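PDB 6IWF: ferric iron-binding protein HitA from Pseudomonas aeruginosa PAO1, which binds ferric iron as a solute-binding protein and probably hands it on for uptake into the cell, a route that also appears to serve gallium. Local coordinates for residues A[5-11]-A[54-60]; A[96-100]-A[245-249]; A[72-77]-A[230-234]; A[14-19]-A[256-261]; A[143-148]-A[298-302]. One frame throughout, in Å; residues are numbered along the deposited sequence.

Interaction 1: residues A[5-11]-A[54-60]; sequences LTLYNGQ and ADVLYTE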
# COMPACT_ATOMS: atom_id res chain seq x y z
N LEU A 5 14.27 -4.78 -19.89
CA LEU A 5 14.27 -4.61 -18.44
C LEU A 5 13.38 -5.68 -17.81
O LEU A 5 12.35 -6.06 -18.37
CB LEU A 5 13.75 -3.23 -18.05
CG LEU A 5 14.62 -2.00 -18.29
CD1 LEU A 5 13.93 -0.72 -17.78
CD2 LEU A 5 15.99 -2.16 -17.65
N THR A 6 13.79 -6.16 -16.64
CA THR A 6 12.98 -7.08 -15.85
C THR A 6 12.39 -6.30 -14.67
O THR A 6 13.14 -5.70 -13.90
CB THR A 6 13.80 -8.27 -15.35
OG1 THR A 6 14.36 -8.98 -16.47
CG2 THR A 6 12.92 -9.22 -14.55
N LEU A 7 11.06 -6.27 -14.58
CA LEU A 7 10.34 -5.61 -13.51
C LEU A 7 9.80 -6.68 -12.57
O LEU A 7 9.00 -7.52 -12.98
CB LEU A 7 9.19 -4.76 -14.05
CG LEU A 7 8.24 -4.16 -12.99
CD1 LEU A 7 9.02 -3.17 -12.12
CD2 LEU A 7 7.02 -3.49 -13.65
N TYR A 8 10.23 -6.64 -11.31
CA TYR A 8 9.62 -7.44 -10.25
C TYR A 8 8.45 -6.63 -9.70
O TYR A 8 8.66 -5.60 -9.06
CB TYR A 8 10.63 -7.76 -9.15
CG TYR A 8 11.53 -8.95 -9.44
CD1 TYR A 8 11.76 -9.38 -10.74
CD2 TYR A 8 12.14 -9.65 -8.40
CE1 TYR A 8 12.58 -10.46 -11.01
CE2 TYR A 8 12.96 -10.74 -8.66
CZ TYR A 8 13.18 -11.13 -9.97
OH TYR A 8 13.99 -12.21 -10.24
N ASN A 9 7.22 -7.09 -9.96
CA ASN A 9 6.03 -6.30 -9.66
C ASN A 9 5.24 -6.92 -8.51
O ASN A 9 4.52 -7.91 -8.70
CB ASN A 9 5.12 -6.14 -10.88
CG ASN A 9 3.86 -5.37 -10.54
OD1 ASN A 9 3.90 -4.47 -9.70
ND2 ASN A 9 2.73 -5.74 -11.15
N GLY A 10 5.37 -6.30 -7.34
CA GLY A 10 4.53 -6.58 -6.18
C GLY A 10 3.26 -5.76 -6.11
O GLY A 10 2.39 -6.07 -5.29
N GLN A 11 3.13 -4.73 -6.94
CA GLN A 11 1.87 -4.01 -7.05
C GLN A 11 0.87 -4.84 -7.85
O GLN A 11 1.17 -5.92 -8.35
CB GLN A 11 2.07 -2.65 -7.71
CG GLN A 11 1.91 -1.46 -6.78
CD GLN A 11 0.47 -1.19 -6.39
OE1 GLN A 11 -0.40 -2.07 -6.49
NE2 GLN A 11 0.20 0.02 -5.94
N ALA A 54 16.48 -9.08 -11.81
CA ALA A 54 15.64 -7.92 -11.55
C ALA A 54 16.39 -6.63 -11.81
O ALA A 54 17.52 -6.44 -11.34
CB ALA A 54 15.12 -7.94 -10.12
N ASP A 55 15.77 -5.72 -12.56
CA ASP A 55 16.31 -4.39 -12.76
C ASP A 55 15.60 -3.34 -11.91
O ASP A 55 16.26 -2.43 -11.39
CB ASP A 55 16.20 -4.00 -14.24
CG ASP A 55 17.05 -4.89 -15.12
OD1 ASP A 55 18.29 -4.91 -14.92
OD2 ASP A 55 16.47 -5.60 -15.98
N VAL A 56 14.29 -3.47 -11.76
CA VAL A 56 13.44 -2.55 -11.01
C VAL A 56 12.50 -3.38 -10.15
O VAL A 56 11.98 -4.41 -10.60
CB VAL A 56 12.64 -1.62 -11.96
CG1 VAL A 56 11.63 -0.77 -11.19
CG2 VAL A 56 13.59 -0.72 -12.76
N LEU A 57 12.30 -2.95 -8.91
CA LEU A 57 11.32 -3.55 -8.01
C LEU A 57 10.22 -2.54 -7.74
O LEU A 57 10.50 -1.37 -7.45
CB LEU A 57 11.97 -3.98 -6.70
CG LEU A 57 11.03 -4.48 -5.59
CD1 LEU A 57 10.34 -5.78 -5.97
CD2 LEU A 57 11.80 -4.62 -4.28
N TYR A 58 8.97 -2.99 -7.81
CA TYR A 58 7.80 -2.14 -7.61
C TYR A 58 6.94 -2.84 -6.58
O TYR A 58 6.52 -3.98 -6.81
CB TYR A 58 7.06 -1.96 -8.94
CG TYR A 58 5.88 -1.01 -8.97
CD1 TYR A 58 5.65 -0.06 -7.98
CD2 TYR A 58 4.99 -1.07 -10.04
CE1 TYR A 58 4.56 0.82 -8.07
CE2 TYR A 58 3.91 -0.21 -10.13
CZ TYR A 58 3.69 0.71 -9.15
OH TYR A 58 2.60 1.54 -9.29
N THR A 59 6.72 -2.20 -5.42
CA THR A 59 6.00 -2.85 -4.33
C THR A 59 4.75 -2.07 -3.94
O THR A 59 4.67 -0.84 -4.08
CB THR A 59 6.88 -3.01 -3.09
OG1 THR A 59 7.31 -1.73 -2.62
CG2 THR A 59 8.09 -3.90 -3.39
N GLU A 60 3.78 -2.82 -3.41
CA GLU A 60 2.57 -2.23 -2.85
C GLU A 60 2.86 -1.40 -1.61
O GLU A 60 2.18 -0.40 -1.35
CB GLU A 60 1.57 -3.33 -2.51
CG GLU A 60 0.35 -3.38 -3.37
CD GLU A 60 -0.77 -4.14 -2.71
OE1 GLU A 60 -1.84 -3.54 -2.50
OE2 GLU A 60 -0.56 -5.33 -2.38

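Interaction 2: residues A[96-100]-A[245-249]; sequences WIGIT and VAFML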
# COMPACT_ATOMS: atom_id res chain seq x y z
N TRP A 96 15.13 4.34 -2.70
CA TRP A 96 13.83 3.94 -3.20
C TRP A 96 12.96 5.19 -3.16
O TRP A 96 13.30 6.17 -2.50
CB TRP A 96 13.22 2.78 -2.40
CG TRP A 96 12.96 3.05 -0.96
CD1 TRP A 96 13.78 2.75 0.09
CD2 TRP A 96 11.79 3.65 -0.40
NE1 TRP A 96 13.20 3.15 1.27
CE2 TRP A 96 11.97 3.70 1.00
CE3 TRP A 96 10.61 4.17 -0.94
CZ2 TRP A 96 11.02 4.25 1.87
CZ3 TRP A 96 9.66 4.72 -0.07
CH2 TRP A 96 9.87 4.75 1.31
N ILE A 97 11.85 5.15 -3.88
CA ILE A 97 11.04 6.35 -4.04
C ILE A 97 9.57 5.98 -4.06
O ILE A 97 9.18 4.97 -4.66
CB ILE A 97 11.43 7.15 -5.30
CG1 ILE A 97 10.83 8.55 -5.25
CG2 ILE A 97 11.07 6.39 -6.58
CD1 ILE A 97 11.57 9.54 -6.16
N GLY A 98 8.75 6.79 -3.39
CA GLY A 98 7.32 6.55 -3.39
C GLY A 98 6.71 6.88 -4.74
O GLY A 98 7.15 7.80 -5.43
N ILE A 99 5.72 6.09 -5.13
CA ILE A 99 5.05 6.22 -6.42
C ILE A 99 3.61 6.68 -6.25
O ILE A 99 3.17 7.62 -6.92
CB ILE A 99 5.11 4.91 -7.23
CG1 ILE A 99 6.56 4.43 -7.39
CG2 ILE A 99 4.44 5.08 -8.57
CD1 ILE A 99 7.48 5.46 -8.04
N THR A 100 2.85 6.01 -5.38
CA THR A 100 1.50 6.43 -5.02
C THR A 100 1.34 6.29 -3.52
O THR A 100 2.10 5.59 -2.86
CB THR A 100 0.40 5.62 -5.71
OG1 THR A 100 0.44 4.27 -5.24
CG2 THR A 100 0.52 5.66 -7.25
N VAL A 245 12.30 4.15 -13.51
CA VAL A 245 11.75 4.67 -12.26
C VAL A 245 11.40 6.14 -12.40
O VAL A 245 10.36 6.60 -11.93
CB VAL A 245 12.70 4.42 -11.07
CG1 VAL A 245 12.17 5.11 -9.83
CG2 VAL A 245 12.80 2.93 -10.80
N ALA A 246 12.25 6.90 -13.11
CA ALA A 246 11.92 8.29 -13.40
C ALA A 246 10.62 8.40 -14.19
O ALA A 246 9.80 9.30 -13.94
CB ALA A 246 13.08 8.95 -14.15
N PHE A 247 10.39 7.49 -15.14
CA PHE A 247 9.17 7.55 -15.93
C PHE A 247 7.94 7.22 -15.09
O PHE A 247 6.85 7.75 -15.35
CB PHE A 247 9.30 6.62 -17.14
CG PHE A 247 8.07 6.56 -17.99
CD1 PHE A 247 7.81 7.56 -18.92
CD2 PHE A 247 7.18 5.51 -17.87
CE1 PHE A 247 6.67 7.51 -19.70
CE2 PHE A 247 6.04 5.46 -18.65
CZ PHE A 247 5.80 6.47 -19.57
N MET A 248 8.10 6.41 -14.04
CA MET A 248 6.97 6.13 -13.17
C MET A 248 6.46 7.39 -12.50
O MET A 248 5.28 7.45 -12.11
CB MET A 248 7.36 5.09 -12.11
CG MET A 248 7.83 3.77 -12.69
SD MET A 248 8.27 2.65 -11.34
CE MET A 248 6.62 2.17 -10.82
N LEU A 249 7.32 8.39 -12.32
CA LEU A 249 6.98 9.65 -11.68
C LEU A 249 6.84 10.79 -12.67
O LEU A 249 6.70 11.95 -12.26
CB LEU A 249 8.02 10.01 -10.63
CG LEU A 249 7.87 9.13 -9.39
CD1 LEU A 249 9.17 9.11 -8.63
CD2 LEU A 249 6.72 9.66 -8.53

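Interaction 3: residues A[72-77]-A[230-234]; sequences GLLAKL and AVLKS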
# COMPACT_ATOMS: atom_id res chain seq x y z
N GLY A 72 21.58 -2.95 1.43
CA GLY A 72 22.47 -2.43 0.41
C GLY A 72 22.17 -2.92 -0.98
O GLY A 72 23.02 -2.80 -1.87
N LEU A 73 20.97 -3.46 -1.21
CA LEU A 73 20.66 -4.07 -2.49
C LEU A 73 20.10 -3.08 -3.51
O LEU A 73 19.96 -3.44 -4.69
CB LEU A 73 19.66 -5.22 -2.29
CG LEU A 73 20.33 -6.49 -1.76
CD1 LEU A 73 19.34 -7.44 -1.12
CD2 LEU A 73 21.08 -7.16 -2.90
N LEU A 74 19.80 -1.86 -3.10
CA LEU A 74 19.14 -0.88 -3.96
C LEU A 74 20.11 0.23 -4.37
O LEU A 74 20.87 0.75 -3.54
CB LEU A 74 17.93 -0.27 -3.25
CG LEU A 74 16.92 -1.29 -2.73
CD1 LEU A 74 15.70 -0.56 -2.10
CD2 LEU A 74 16.45 -2.25 -3.82
N ALA A 75 20.06 0.60 -5.65
CA ALA A 75 20.92 1.65 -6.18
C ALA A 75 20.40 3.03 -5.78
O ALA A 75 19.19 3.26 -5.75
CB ALA A 75 20.98 1.56 -7.71
N LYS A 76 21.32 3.94 -5.49
CA LYS A 76 20.92 5.33 -5.27
C LYS A 76 20.23 5.86 -6.52
O LYS A 76 20.68 5.63 -7.65
CB LYS A 76 22.15 6.17 -4.89
CG LYS A 76 22.13 7.63 -5.37
CD LYS A 76 21.12 8.52 -4.63
CE LYS A 76 21.53 9.99 -4.71
NZ LYS A 76 21.03 10.69 -5.93
N LEU A 77 19.11 6.55 -6.33
CA LEU A 77 18.37 7.11 -7.45
C LEU A 77 18.95 8.45 -7.89
O LEU A 77 19.49 9.21 -7.09
CB LEU A 77 16.90 7.29 -7.08
CG LEU A 77 16.10 6.00 -6.90
CD1 LEU A 77 14.76 6.31 -6.23
CD2 LEU A 77 15.90 5.30 -8.24
N ALA A 230 12.23 0.95 -6.91
CA ALA A 230 13.67 1.03 -6.71
C ALA A 230 14.37 0.35 -7.87
O ALA A 230 13.81 -0.54 -8.51
CB ALA A 230 14.08 0.38 -5.38
N VAL A 231 15.60 0.79 -8.12
CA VAL A 231 16.53 0.15 -9.05
C VAL A 231 17.44 -0.80 -8.27
O VAL A 231 17.99 -0.41 -7.23
CB VAL A 231 17.37 1.21 -9.78
CG1 VAL A 231 18.46 0.55 -10.65
CG2 VAL A 231 16.45 2.11 -10.61
N LEU A 232 17.64 -2.01 -8.78
CA LEU A 232 18.52 -2.96 -8.09
C LEU A 232 19.97 -2.60 -8.36
O LEU A 232 20.35 -2.29 -9.49
CB LEU A 232 18.23 -4.39 -8.54
CG LEU A 232 17.03 -5.11 -7.93
CD1 LEU A 232 17.12 -5.09 -6.40
CD2 LEU A 232 15.69 -4.54 -8.40
N LYS A 233 20.79 -2.64 -7.30
CA LYS A 233 22.21 -2.34 -7.46
C LYS A 233 22.87 -3.30 -8.44
O LYS A 233 23.81 -2.92 -9.16
CB LYS A 233 22.91 -2.41 -6.10
CG LYS A 233 24.12 -1.52 -5.97
CD LYS A 233 24.23 -0.96 -4.56
CE LYS A 233 25.66 -0.94 -4.07
NZ LYS A 233 25.73 -0.25 -2.75
N SER A 234 22.38 -4.54 -8.50
CA SER A 234 22.91 -5.59 -9.36
C SER A 234 22.52 -5.44 -10.83
O SER A 234 23.03 -6.20 -11.66
CB SER A 234 22.43 -6.95 -8.85
OG SER A 234 21.02 -7.10 -9.01
O HOH W 1 21.18 -5.56 -6.06
O HOH W 2 16.70 2.61 -6.27

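Interaction 4: residues A[14-19]-A[256-261]; sequences ATGIAI and AILSQS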
# COMPACT_ATOMS: atom_id res chain seq x y z
N ALA A 14 -2.50 -5.44 -13.09
CA ALA A 14 -2.84 -4.52 -14.16
C ALA A 14 -2.07 -3.21 -14.07
O ALA A 14 -1.85 -2.55 -15.09
CB ALA A 14 -4.35 -4.23 -14.16
N THR A 15 -1.68 -2.80 -12.86
CA THR A 15 -0.88 -1.59 -12.72
C THR A 15 0.53 -1.79 -13.27
O THR A 15 1.08 -0.92 -13.96
CB THR A 15 -0.84 -1.18 -11.25
OG1 THR A 15 -2.18 -1.08 -10.73
CG2 THR A 15 -0.13 0.16 -11.07
N GLY A 16 1.14 -2.94 -12.96
CA GLY A 16 2.45 -3.23 -13.52
C GLY A 16 2.40 -3.34 -15.03
O GLY A 16 3.29 -2.85 -15.73
N ILE A 17 1.35 -3.96 -15.56
CA ILE A 17 1.20 -4.08 -17.00
C ILE A 17 1.07 -2.71 -17.65
O ILE A 17 1.70 -2.42 -18.68
CB ILE A 17 0.01 -4.99 -17.34
CG1 ILE A 17 0.35 -6.45 -17.02
CG2 ILE A 17 -0.38 -4.85 -18.80
CD1 ILE A 17 -0.87 -7.32 -16.77
N ALA A 18 0.26 -1.83 -17.04
CA ALA A 18 -0.00 -0.53 -17.64
C ALA A 18 1.26 0.32 -17.72
O ALA A 18 1.55 0.93 -18.77
CB ALA A 18 -1.10 0.20 -16.86
N ILE A 19 2.02 0.39 -16.63
CA ILE A 19 3.22 1.23 -16.65
C ILE A 19 4.29 0.59 -17.53
O ILE A 19 5.03 1.31 -18.22
CB ILE A 19 3.72 1.50 -15.21
CG1 ILE A 19 4.86 2.52 -15.21
CG2 ILE A 19 4.14 0.22 -14.49
CD1 ILE A 19 4.47 3.87 -15.78
N ALA A 256 -0.75 6.70 -16.15
CA ALA A 256 -0.92 5.28 -16.46
C ALA A 256 -1.16 4.47 -15.20
O ALA A 256 -2.04 3.59 -15.16
CB ALA A 256 0.32 4.76 -17.21
N ILE A 257 -0.38 4.74 -14.15
CA ILE A 257 -0.54 4.01 -12.90
C ILE A 257 -1.90 4.30 -12.28
O ILE A 257 -2.63 3.38 -11.87
CB ILE A 257 0.61 4.36 -11.94
CG1 ILE A 257 1.93 3.75 -12.45
CG2 ILE A 257 0.32 3.89 -10.53
CD1 ILE A 257 3.16 4.33 -11.80
N LEU A 258 -2.28 5.58 -12.22
CA LEU A 258 -3.54 5.97 -11.60
C LEU A 258 -4.76 5.50 -12.39
O LEU A 258 -5.85 5.39 -11.82
CB LEU A 258 -3.58 7.49 -11.40
CG LEU A 258 -2.53 7.92 -10.37
CD1 LEU A 258 -2.50 9.44 -10.19
CD2 LEU A 258 -2.77 7.21 -9.04
N SER A 259 -4.59 5.18 -13.68
CA SER A 259 -5.70 4.64 -14.45
C SER A 259 -6.11 3.25 -13.97
O SER A 259 -7.23 2.81 -14.28
CB SER A 259 -5.32 4.59 -15.94
OG SER A 259 -4.29 3.63 -16.19
N GLN A 260 -5.25 2.55 -13.22
CA GLN A 260 -5.54 1.22 -12.72
C GLN A 260 -5.81 1.15 -11.23
O GLN A 260 -6.37 0.14 -10.76
CB GLN A 260 -4.39 0.27 -13.06
CG GLN A 260 -4.12 0.17 -14.55
CD GLN A 260 -5.34 -0.31 -15.31
OE1 GLN A 260 -6.02 -1.24 -14.89
NE2 GLN A 260 -5.62 0.33 -16.44
N SER A 261 -5.42 2.15 -10.45
CA SER A 261 -5.75 2.11 -9.03
C SER A 261 -5.99 3.52 -8.54
O SER A 261 -5.22 4.43 -8.83
CB SER A 261 -4.65 1.43 -8.21
OG SER A 261 -5.14 1.16 -6.90

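Interaction 5: residues A[143-148]-A[298-302]; sequences FLEQVA and ALSLE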
# COMPACT_ATOMS: atom_id res chain seq x y z
N PHE A 143 -2.52 -4.55 6.43
CA PHE A 143 -2.88 -4.66 7.84
C PHE A 143 -1.64 -4.70 8.73
O PHE A 143 -1.66 -4.18 9.85
CB PHE A 143 -3.77 -5.88 8.09
CG PHE A 143 -4.28 -5.95 9.49
CD1 PHE A 143 -5.33 -5.13 9.88
CD2 PHE A 143 -3.68 -6.79 10.43
CE1 PHE A 143 -5.81 -5.17 11.20
CE2 PHE A 143 -4.15 -6.82 11.73
CZ PHE A 143 -5.21 -6.00 12.12
N LEU A 144 -0.55 -5.31 8.25
CA LEU A 144 0.70 -5.27 9.01
C LEU A 144 1.12 -3.84 9.30
O LEU A 144 1.51 -3.51 10.42
CB LEU A 144 1.80 -6.00 8.24
CG LEU A 144 3.17 -5.96 8.91
CD1 LEU A 144 3.15 -6.74 10.20
CD2 LEU A 144 4.20 -6.54 7.94
N GLU A 145 1.04 -2.97 8.29
CA GLU A 145 1.38 -1.57 8.51
C GLU A 145 0.40 -0.91 9.49
O GLU A 145 0.81 -0.08 10.31
CB GLU A 145 1.40 -0.81 7.19
CG GLU A 145 2.79 -0.79 6.59
CD GLU A 145 2.80 -0.45 5.12
OE1 GLU A 145 3.30 0.64 4.75
OE2 GLU A 145 2.28 -1.27 4.34
N GLN A 146 -0.88 -1.30 9.43
CA GLN A 146 -1.85 -0.80 10.41
C GLN A 146 -1.42 -1.15 11.83
O GLN A 146 -1.50 -0.32 12.74
CB GLN A 146 -3.24 -1.37 10.12
CG GLN A 146 -4.31 -0.87 11.12
CD GLN A 146 -4.55 0.64 11.00
OE1 GLN A 146 -5.43 1.07 10.24
NE2 GLN A 146 -3.77 1.44 11.73
N VAL A 147 -0.98 -2.38 12.04
CA VAL A 147 -0.55 -2.78 13.38
C VAL A 147 0.67 -1.98 13.81
O VAL A 147 0.76 -1.52 14.95
CB VAL A 147 -0.29 -4.29 13.42
CG1 VAL A 147 0.24 -4.71 14.80
CG2 VAL A 147 -1.56 -5.04 13.09
N ALA A 148 1.63 -1.81 12.90
CA ALA A 148 2.82 -1.04 13.23
C ALA A 148 2.45 0.38 13.63
O ALA A 148 3.06 0.96 14.54
CB ALA A 148 3.80 -1.02 12.05
N ALA A 298 5.46 -5.19 14.68
CA ALA A 298 4.09 -5.54 14.30
C ALA A 298 3.99 -7.00 13.87
O ALA A 298 3.04 -7.70 14.24
CB ALA A 298 3.61 -4.62 13.18
N LEU A 299 4.97 -7.48 13.10
CA LEU A 299 4.90 -8.87 12.65
C LEU A 299 4.98 -9.82 13.83
O LEU A 299 4.22 -10.79 13.91
CB LEU A 299 6.02 -9.15 11.65
CG LEU A 299 5.90 -10.46 10.87
CD1 LEU A 299 4.51 -10.62 10.24
CD2 LEU A 299 7.00 -10.51 9.80
N SER A 300 5.87 -9.53 14.78
CA SER A 300 5.99 -10.38 15.96
C SER A 300 4.71 -10.40 16.77
O SER A 300 4.31 -11.44 17.31
CB SER A 300 7.15 -9.91 16.84
OG SER A 300 8.38 -10.20 16.22
N LEU A 301 4.04 -9.24 16.87
CA LEU A 301 2.80 -9.18 17.63
C LEU A 301 1.69 -9.97 16.96
O LEU A 301 0.94 -10.69 17.63
CB LEU A 301 2.39 -7.71 17.81
CG LEU A 301 1.07 -7.48 18.52
CD1 LEU A 301 1.08 -8.15 19.89
CD2 LEU A 301 0.79 -5.98 18.64
N GLU A 302 1.57 -9.85 15.64
CA GLU A 302 0.62 -10.66 14.90
C GLU A 302 0.86 -12.15 15.13
O GLU A 302 -0.09 -12.92 15.32
CB GLU A 302 0.73 -10.37 13.41
CG GLU A 302 0.13 -9.05 12.96
CD GLU A 302 0.19 -8.89 11.44
OE1 GLU A 302 -0.53 -8.04 10.89
OE2 GLU A 302 0.98 -9.62 10.79

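Interaction 1: residues A[5-11]-A[54-60]
Strands 5-9 and 56-59 run parallel, their axes 4.8 Å apart at an angle of 22°, and side chains pack on both faces of the sheet. On the face of Leu7, Asn9, Val56 and Tyr58, Leu7 CD1 rests against both Val56 CG1 (3.7 Å) and Tyr58 CB (3.9 Å). Gln11 lays its CG over the Tyr58 ring, 3.9 Å from the centroid, a CH-pi contact suited to a flexible aliphatic stem. The other face carries Tyr8 and Leu57. Here Ala54 CB, a small methyl, sits above the Tyr8 ring, 3.5 Å from its centroid, while Leu57 CD1 packs on Tyr8 CB at 3.8 Å. The ring's OH bonds to Glu48 of helix 38-48. A CB on Gly10 would lie only 3.3 Å from Tyr58 O; glycine lets Gly10 CA approach Thr59 CA to 4.4 Å. Backbone hydrogen bonds run from Tyr8 N to Val56 O (2.9 Å), Tyr58 N to Tyr8 O (2.9 Å) and Gly10 N to Tyr58 O (2.6 Å). Thr6 O accepts Asp55 N (3.0 Å) and Val56 N (3.3 Å); Asp55 OD2 accepts Thr6 N (2.8 Å), its OD1 bonding to Ser235. In this periplasmic-binding-protein lobe, apolar flanks and bonded backbones make a buried pairing leading directly to Glu60, which bonds to Tyr196; both are known Fe(3+) ligands, though no iron is bound here.

Interaction 2: residues A[96-100]-A[245-249]
Ile99, Leu249 and Ile97 dominate this junction between a strand and the end of a helix. Ile99 gives up the largest area: its CD1 comes to 3.9 Å from Leu249 CG and 4.1 Å from Met248 CB, so one methyl touches two successive residues where the helix runs out. Both chi angles of Ile99 are m, which carries CD1 toward the helix although the CA-to-CB bond leaves sideways. Leu249 reciprocates with a branched end that meets more than one neighbour on the strand. Its CD1 lies 3.5 Å from Ile97 CD1, and its CD2 lies 3.6 Å from Gly98 O, a buried carbonyl with no polar partner in the model. Glycine at 98 brings no side chain to the strand's other side. The strand is part of 97-108, a long member of the mixed sheet of this periplasmic-binding-protein fold, and helix 238-248 packs across the sheet there, as expected of an alpha/beta lobe. Ile97, about level with Met248 in buried area, directs its CA-to-CB bond toward the helix and also places CG2 3.7 Å from Val245 CG1. Its beta-branched side chain suits the extended backbone at 97 while offering a broad apolar surface, and valine one turn before Leu249 presents a compact one. No hydrogen bond crosses between the segments; beyond them, Gln254 donates through NE2 to both Ile99 O and Met248 O, tying the two backbones to helix 251-258.

Interaction 3: residues A[72-77]-A[230-234]
The apolar centre is formed by Leu74 and its neighbours: Leu74 CD1 packs on Ala230 CB at 3.8 Å, and Leu74 CD2 on Leu232 CD1 at 3.9 Å. Small alanine at 230 leaves room for the leucine. Next to this, Val231 uses both methyls, CG1 meeting Ala75 CB and CG2 meeting Leu77 CD2, each at 4.0 Å. Outward from the side chains, two backbone hydrogen bonds flank a single bridge between Leu74 and Leu232: Ala75 N to Val231 O (2.8 Å) and Lys233 N to Leu73 O (2.9 Å). Water 1 donates to Leu73 O (2.8 Å) and accepts from Ser234 N (2.9 Å), while water 2 joins Ala75 O (2.6 Å) to Val231 N (2.8 Å). At the exposed edge Lys233 CD lies 3.5 Å from Gly72 O. Gly72, with its positive phi, closes helix 63-70 in a Schellman motif. The loop thus attaches that helix to the end of strand 224-231, with helix 238-248 touching Val231 and Leu77 and strand 56-59 alongside at Leu57.

Interaction 4: residues A[14-19]-A[256-261]
Side-chain packing, by apolar groups and the carbon atoms of Thr15 and Gln260, makes up this contact. Ile19 CB meets Ile257 CG1 at 4.0 Å, and Thr15 CG2 meets Ile257 CG2 at 3.8 Å, so Ile257 packs against residues one turn apart on helix 13-27. Small Ala18 fits its CB against Ala256 O (3.9 Å) and Gln260 CG (3.8 Å). The Thr15 and Gln260 CA atoms are 5.4 Å apart. Mixed contacts lie toward the start of segment 14-19: Thr15 OG1 is 3.5 Å from Gln260 CB, and Ala14 CB is 3.5 Å from Gln260 OE1. No hydrogen bond crosses; those inside a segment include Ile19 N to Thr15 O (3.1 Å) and the very short Ser259 OG to Ala256 O (2.5 Å). Tyr58 of strand 56-59 touches both Thr15 and Ile257, and Ser261 bonds to Glu263 close to the iron ligand Tyr196. With no bond across, van der Waals fit holds the segments; burying Thr15 OG1 without a partner is a cost that the packing must pay.

Interaction 5: residues A[143-148]-A[298-302]
Helices 143-148 and 298-302 cross steeply, at 103° with 9.1 Å between axes, and the rotamers decide how the gap is filled. Leu144 takes chi1 t and chi2 p, which brings CD1 to 3.7 Å from Ala298 CB and 4.0 Å from Leu299 CB. Val147, with chi1 t, points at the partner helix and sets CG1 against Ala298 CB (3.7 Å) and Leu301 CD2 (4.1 Å). Ala298 must be small here: its CB lies 3.4 Å from Ala148 N and 3.8 Å from Ala148 CB, where the two backbones are nearest. Glu302, m at chi1 and t at chi2, extends back across the interface until OE1 lies 3.4 Å from Phe143 CD2, at the ring edge, and 3.6 Å from Leu144 CA. The C-terminal helix 296-305 is thereby packed onto helix 141-154, with Leu163 of helix 156-169 touching both Phe143 and Leu301. Since no hydrogen bond joins the segments, apolar packing holds them, and the buried carboxylate meets them through CH groups, including the weakly positive edge of an aromatic ring.

Interactions 1 and 2 touch each other and both 3 and 4, while 3 and 4, about 23 Å apart between centres, do not meet; interaction 5 is remote, its centre 24 to 28 Å from the others. Tyr58 CZ meets Met248 CE of interaction 2 at 3.7 Å, Leu57 N approaches Ala230 O of interaction 3 at 2.9 Å, a probable hydrogen bond, and Tyr58 OH lies 3.5 Å from Ile257 CG2 of interaction 4. Interaction 2 adds Val245 CG2 to Val231 CG2 (3.7 Å) and Ile99 CG2 to Ile257 CD1 (3.6 Å). Glu60 of the iron site belongs to interaction 1, and Ser261 of interaction 4 comes within about 4 Å of Tyr196, side chain to side chain. Interaction 3 lies away from that site.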